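Local atomic coordinates of glucanase (Klebsiella pneumoniae, PDB entry 5GY3), a protein that probably cleaves internal beta-1,4-glucosidic linkages in cellulose and related beta-glucans as a family 8 glycoside hydrolase. Residues D1-M13 with I287-Q300. Numbering follows the deposited sequence.
Sequences DTAWERYKARFMM and IDDKDDYYSASLKQ
Helix 2-11 and residues 293-300, the start of helix 293-307, run roughly antiparallel (156°) with a closest axis approach of 10.9 Å, and so the first and last helices of this family 8 hydrolase meet. Tyr7 is the knob, held among Tyr293, Ala296, Ser297 and Gln300. With CG anti to the backbone N (chi1 -176°), its ring projects at the partner helix and its OH donates to Ser297 OG (2.8 Å), which in turn donates to Tyr293 O. Gln300 NE2 lies over one ring face, 3.2 Å from Tyr7 CD1, while bonding back to Ala296 O; Ala296 CB meets the ring edge. Phe11 lies against the first helical turn: Tyr293 CA makes a CH-pi contact over one face, 3.9 Å from the ring centroid, and Arg10 CB covers the other. The Arg10 chain, bent at chi3 (42°), brings NH1 and NH2 end-on to one atom, Asp291 O, at 2.9 and 2.7 Å. Farther out, Arg6 NH2 forms a salt bridge with Asp289 OD1 (3.2 Å), and a water joins Arg6 NE, Ile287 O and Asp289 OD1. Tyr293 OH bonds to Glu30, and the Tyr293 side chain lies about 9 Å from that of Asp87, the predicted nucleophile. Arg10 thus ties the turn before helix 293-307 to helix 2-11 through a backbone carbonyl, whereas the exposed Arg6-Asp289 pair is probably a weaker, solvent-screened link.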
loop_
_atom_site.group_PDB
_atom_site.type_symbol
_atom_site.label_atom_id
_atom_site.label_comp_id
_atom_site.label_asym_id
_atom_site.label_seq_id
_atom_site.Cartn_x
_atom_site.Cartn_y
_atom_site.Cartn_z
ATOM N N ASP A 1 -11.361 -16.971 8.037
ATOM C CA ASP A 1 -10.671 -18.262 8.033
ATOM C C ASP A 1 -9.613 -18.347 9.141
ATOM O O ASP A 1 -9.534 -17.477 10.019
ATOM C CB ASP A 1 -10.014 -18.524 6.669
ATOM C CG ASP A 1 -11.027 -18.780 5.561
ATOM O OD1 ASP A 1 -12.160 -19.212 5.868
ATOM O OD2 ASP A 1 -10.685 -18.554 4.378
ATOM N N THR A 2 -8.794 -19.396 9.095
ATOM C CA THR A 2 -7.816 -19.590 10.157
ATOM C C THR A 2 -6.701 -18.556 10.075
ATOM O O THR A 2 -6.272 -18.036 11.108
ATOM C CB THR A 2 -7.246 -21.010 10.119
ATOM O OG1 THR A 2 -8.306 -21.956 10.295
ATOM C CG2 THR A 2 -6.238 -21.206 11.240
ATOM N N ALA A 3 -6.232 -18.229 8.865
ATOM C CA ALA A 3 -5.165 -17.235 8.729
ATOM C C ALA A 3 -5.552 -15.926 9.406
ATOM O O ALA A 3 -4.776 -15.354 10.185
ATOM C CB ALA A 3 -4.833 -17.005 7.251
ATOM N N TRP A 4 -6.779 -15.464 9.159
ATOM C CA TRP A 4 -7.247 -14.209 9.737
ATOM C C TRP A 4 -7.349 -14.294 11.257
ATOM O O TRP A 4 -6.970 -13.353 11.961
ATOM C CB TRP A 4 -8.598 -13.838 9.107
ATOM C CG TRP A 4 -9.319 -12.714 9.783
ATOM C CD1 TRP A 4 -10.515 -12.790 10.441
ATOM C CD2 TRP A 4 -8.904 -11.351 9.860
ATOM N NE1 TRP A 4 -10.867 -11.557 10.933
ATOM C CE2 TRP A 4 -9.894 -10.654 10.593
ATOM C CE3 TRP A 4 -7.786 -10.647 9.396
ATOM C CZ2 TRP A 4 -9.805 -9.293 10.864
ATOM C CZ3 TRP A 4 -7.701 -9.296 9.667
ATOM C CH2 TRP A 4 -8.706 -8.630 10.388
ATOM N N GLU A 5 -7.868 -15.407 11.788
ATOM C CA GLU A 5 -7.910 -15.562 13.240
ATOM C C GLU A 5 -6.508 -15.539 13.840
ATOM O O GLU A 5 -6.271 -14.885 14.864
ATOM C CB GLU A 5 -8.634 -16.855 13.614
ATOM C CG GLU A 5 -10.115 -16.832 13.294
ATOM C CD GLU A 5 -10.853 -15.772 14.084
ATOM O OE1 GLU A 5 -10.517 -15.572 15.274
ATOM O OE2 GLU A 5 -11.764 -15.134 13.517
ATOM N N ARG A 6 -5.561 -16.235 13.207
ATOM C CA ARG A 6 -4.191 -16.231 13.713
ATOM C C ARG A 6 -3.575 -14.838 13.621
ATOM O O ARG A 6 -2.807 -14.429 14.497
ATOM C CB ARG A 6 -3.357 -17.256 12.945
ATOM C CG ARG A 6 -1.982 -17.486 13.516
ATOM C CD ARG A 6 -2.045 -17.754 15.015
ATOM N NE ARG A 6 -0.721 -17.999 15.586
ATOM C CZ ARG A 6 -0.471 -18.053 16.892
ATOM N NH1 ARG A 6 -1.457 -17.871 17.763
ATOM N NH2 ARG A 6 0.764 -18.281 17.327
ATOM N N TYR A 7 -3.917 -14.090 12.572
ATOM C CA TYR A 7 -3.427 -12.723 12.414
ATOM C C TYR A 7 -3.914 -11.829 13.545
ATOM O O TYR A 7 -3.145 -11.038 14.107
ATOM C CB TYR A 7 -3.896 -12.199 11.061
ATOM C CG TYR A 7 -3.422 -10.826 10.631
ATOM C CD1 TYR A 7 -2.138 -10.636 10.121
ATOM C CD2 TYR A 7 -4.287 -9.738 10.660
ATOM C CE1 TYR A 7 -1.719 -9.385 9.686
ATOM C CE2 TYR A 7 -3.881 -8.491 10.230
ATOM C CZ TYR A 7 -2.597 -8.317 9.742
ATOM O OH TYR A 7 -2.206 -7.071 9.302
ATOM N N LYS A 8 -5.207 -11.914 13.875
ATOM C CA LYS A 8 -5.730 -11.111 14.976
ATOM C C LYS A 8 -5.092 -11.516 16.294
ATOM O O LYS A 8 -4.806 -10.662 17.139
ATOM C CB LYS A 8 -7.251 -11.251 15.072
ATOM C CG LYS A 8 -8.032 -10.623 13.932
ATOM C CD LYS A 8 -9.544 -10.670 14.208
ATOM C CE LYS A 8 -10.036 -12.103 14.355
ATOM N NZ LYS A 8 -11.511 -12.172 14.579
ATOM N N ALA A 9 -4.875 -12.818 16.489
ATOM C CA ALA A 9 -4.317 -13.302 17.750
ATOM C C ALA A 9 -2.904 -12.785 17.957
ATOM O O ALA A 9 -2.508 -12.465 19.086
ATOM C CB ALA A 9 -4.326 -14.830 17.780
ATOM N N ARG A 10 -2.132 -12.683 16.879
ATOM C CA ARG A 10 -0.753 -12.243 16.997
ATOM C C ARG A 10 -0.595 -10.735 16.933
ATOM O O ARG A 10 0.279 -10.190 17.612
ATOM C CB ARG A 10 0.092 -12.905 15.909
ATOM C CG ARG A 10 0.272 -14.385 16.180
ATOM C CD ARG A 10 1.437 -14.954 15.421
ATOM N NE ARG A 10 2.610 -14.079 15.418
ATOM C CZ ARG A 10 3.505 -14.097 14.440
ATOM N NH1 ARG A 10 3.330 -14.930 13.425
ATOM N NH2 ARG A 10 4.557 -13.293 14.466
ATOM N N PHE A 11 -1.430 -10.033 16.164
ATOM C CA PHE A 11 -1.157 -8.640 15.856
ATOM C C PHE A 11 -2.252 -7.651 16.230
ATOM O O PHE A 11 -1.996 -6.445 16.193
ATOM C CB PHE A 11 -0.851 -8.484 14.357
ATOM C CG PHE A 11 0.206 -9.417 13.868
ATOM C CD1 PHE A 11 1.521 -9.280 14.301
ATOM C CD2 PHE A 11 -0.109 -10.454 13.006
ATOM C CE1 PHE A 11 2.505 -10.148 13.858
ATOM C CE2 PHE A 11 0.870 -11.322 12.559
ATOM C CZ PHE A 11 2.187 -11.160 12.986
ATOM N N MET A 12 -3.453 -8.092 16.580
ATOM C CA MET A 12 -4.517 -7.148 16.905
ATOM C C MET A 12 -4.720 -7.069 18.417
ATOM O O MET A 12 -4.931 -8.093 19.075
ATOM C CB MET A 12 -5.827 -7.527 16.213
ATOM C CG MET A 12 -6.908 -6.476 16.388
ATOM S SD MET A 12 -8.446 -6.935 15.545
ATOM C CE MET A 12 -9.506 -5.593 16.076
ATOM N N MET A 13 -4.652 -5.852 18.957
ATOM C CA MET A 13 -4.890 -5.586 20.369
ATOM C C MET A 13 -6.376 -5.408 20.626
ATOM O O MET A 13 -7.139 -5.058 19.720
ATOM C CB MET A 13 -4.144 -4.325 20.813
ATOM C CG MET A 13 -2.625 -4.443 20.895
ATOM S SD MET A 13 -2.042 -5.831 21.889
ATOM C CE MET A 13 -1.534 -6.979 20.617
ATOM N N ILE A 287 -0.514 -18.534 8.359
ATOM C CA ILE A 287 0.290 -17.587 9.127
ATOM C C ILE A 287 1.146 -18.411 10.086
ATOM O O ILE A 287 0.649 -18.890 11.117
ATOM C CB ILE A 287 -0.592 -16.579 9.877
ATOM C CG1 ILE A 287 -1.501 -15.823 8.901
ATOM C CG2 ILE A 287 0.229 -15.615 10.680
ATOM C CD1 ILE A 287 -0.791 -15.293 7.683
ATOM N N ASP A 288 2.430 -18.582 9.765
ATOM C CA ASP A 288 3.303 -19.321 10.663
ATOM C C ASP A 288 3.955 -18.368 11.676
ATOM O O ASP A 288 3.962 -17.140 11.518
ATOM C CB ASP A 288 4.389 -20.066 9.896
ATOM C CG ASP A 288 5.281 -19.138 9.131
ATOM O OD1 ASP A 288 4.805 -18.145 8.562
ATOM O OD2 ASP A 288 6.465 -19.458 9.046
ATOM N N ASP A 289 4.524 -18.956 12.736
ATOM C CA ASP A 289 5.236 -18.155 13.734
ATOM C C ASP A 289 6.430 -17.427 13.139
ATOM O O ASP A 289 6.868 -16.410 13.688
ATOM C CB ASP A 289 5.689 -19.045 14.897
ATOM C CG ASP A 289 4.517 -19.626 15.666
ATOM O OD1 ASP A 289 3.481 -18.929 15.785
ATOM O OD2 ASP A 289 4.627 -20.771 16.157
ATOM N N LYS A 290 6.954 -17.914 12.021
ATOM C CA LYS A 290 8.044 -17.241 11.335
ATOM C C LYS A 290 7.580 -16.026 10.523
ATOM O O LYS A 290 8.420 -15.251 10.059
ATOM C CB LYS A 290 8.776 -18.268 10.454
ATOM C CG LYS A 290 9.973 -17.758 9.718
ATOM C CD LYS A 290 10.735 -16.809 10.581
ATOM C CE LYS A 290 12.156 -17.075 10.436
ATOM N NZ LYS A 290 12.650 -16.728 9.104
ATOM N N ASP A 291 6.281 -15.795 10.364
ATOM C CA ASP A 291 5.822 -14.560 9.732
ATOM C C ASP A 291 5.829 -13.412 10.733
ATOM O O ASP A 291 5.287 -13.541 11.835
ATOM C CB ASP A 291 4.416 -14.717 9.159
ATOM C CG ASP A 291 4.385 -15.555 7.914
ATOM O OD1 ASP A 291 5.291 -15.437 7.052
ATOM O OD2 ASP A 291 3.424 -16.347 7.780
ATOM N N ASP A 292 6.417 -12.280 10.339
ATOM C CA ASP A 292 6.230 -11.051 11.094
ATOM C C ASP A 292 4.947 -10.369 10.614
ATOM O O ASP A 292 4.235 -10.902 9.760
ATOM C CB ASP A 292 7.463 -10.142 10.990
ATOM C CG ASP A 292 7.843 -9.763 9.547
ATOM O OD1 ASP A 292 7.126 -10.086 8.576
ATOM O OD2 ASP A 292 8.896 -9.108 9.395
ATOM N N TYR A 293 4.638 -9.186 11.172
ATOM C CA TYR A 293 3.430 -8.456 10.770
ATOM C C TYR A 293 3.392 -8.265 9.262
ATOM O O TYR A 293 2.367 -8.494 8.608
ATOM C CB TYR A 293 3.343 -7.077 11.456
ATOM C CG TYR A 293 2.662 -6.036 10.565
ATOM C CD1 TYR A 293 1.266 -5.963 10.463
ATOM C CD2 TYR A 293 3.413 -5.148 9.797
ATOM C CE1 TYR A 293 0.650 -5.028 9.615
ATOM C CE2 TYR A 293 2.807 -4.217 8.945
ATOM C CZ TYR A 293 1.427 -4.162 8.860
ATOM O OH TYR A 293 0.843 -3.236 8.012
ATOM N N TYR A 294 4.522 -7.841 8.703
ATOM C CA TYR A 294 4.607 -7.496 7.293
ATOM C C TYR A 294 4.343 -8.705 6.404
ATOM O O TYR A 294 3.568 -8.626 5.443
ATOM C CB TYR A 294 5.995 -6.906 7.045
ATOM C CG TYR A 294 6.301 -6.555 5.625
ATOM C CD1 TYR A 294 5.963 -5.324 5.115
ATOM C CD2 TYR A 294 6.959 -7.450 4.801
ATOM C CE1 TYR A 294 6.254 -4.998 3.816
ATOM C CE2 TYR A 294 7.247 -7.137 3.508
ATOM C CZ TYR A 294 6.888 -5.906 3.014
ATOM O OH TYR A 294 7.186 -5.599 1.704
ATOM N N SER A 295 4.991 -9.836 6.708
ATOM C CA SER A 295 4.814 -11.043 5.903
ATOM C C SER A 295 3.395 -11.575 6.033
ATOM O O SER A 295 2.765 -11.923 5.030
ATOM C CB SER A 295 5.829 -12.116 6.319
ATOM O OG SER A 295 5.617 -13.345 5.617
ATOM N N ALA A 296 2.873 -11.620 7.260
ATOM C CA ALA A 296 1.508 -12.097 7.476
ATOM C C ALA A 296 0.496 -11.257 6.707
ATOM O O ALA A 296 -0.469 -11.791 6.149
ATOM C CB ALA A 296 1.182 -12.082 8.970
ATOM N N SER A 297 0.702 -9.940 6.669
ATOM C CA SER A 297 -0.213 -9.063 5.945
ATOM C C SER A 297 -0.160 -9.334 4.445
ATOM O O SER A 297 -1.197 -9.488 3.792
ATOM C CB SER A 297 0.126 -7.598 6.238
ATOM O OG SER A 297 0.086 -7.314 7.626
ATOM N N LEU A 298 1.050 -9.395 3.880
ATOM C CA LEU A 298 1.189 -9.612 2.442
ATOM C C LEU A 298 0.607 -10.950 2.017
ATOM O O LEU A 298 -0.016 -11.051 0.955
ATOM C CB LEU A 298 2.663 -9.527 2.038
ATOM C CG LEU A 298 3.285 -8.146 1.863
ATOM C CD1 LEU A 298 4.728 -8.317 1.382
ATOM C CD2 LEU A 298 2.499 -7.314 0.873
ATOM N N LYS A 299 0.826 -11.999 2.814
ATOM C CA LYS A 299 0.258 -13.299 2.472
ATOM C C LYS A 299 -1.244 -13.198 2.251
ATOM O O LYS A 299 -1.782 -13.775 1.302
ATOM C CB LYS A 299 0.550 -14.312 3.577
ATOM C CG LYS A 299 1.970 -14.852 3.594
ATOM C CD LYS A 299 2.051 -15.966 4.620
ATOM C CE LYS A 299 3.368 -16.731 4.541
ATOM N NZ LYS A 299 3.378 -17.849 5.551
ATOM N N GLN A 300 -1.930 -12.462 3.118
ATOM C CA GLN A 300 -3.379 -12.398 3.025
ATOM C C GLN A 300 -3.844 -11.410 1.968
ATOM O O GLN A 300 -4.901 -11.616 1.367
ATOM C CB GLN A 300 -3.972 -12.026 4.372
ATOM C CG GLN A 300 -3.796 -13.097 5.420
ATOM C CD GLN A 300 -4.167 -12.574 6.771
ATOM O OE1 GLN A 300 -5.320 -12.680 7.192
ATOM N NE2 GLN A 300 -3.203 -11.976 7.454
HETATM O O HOH W 1 1.512 -17.689 13.839
#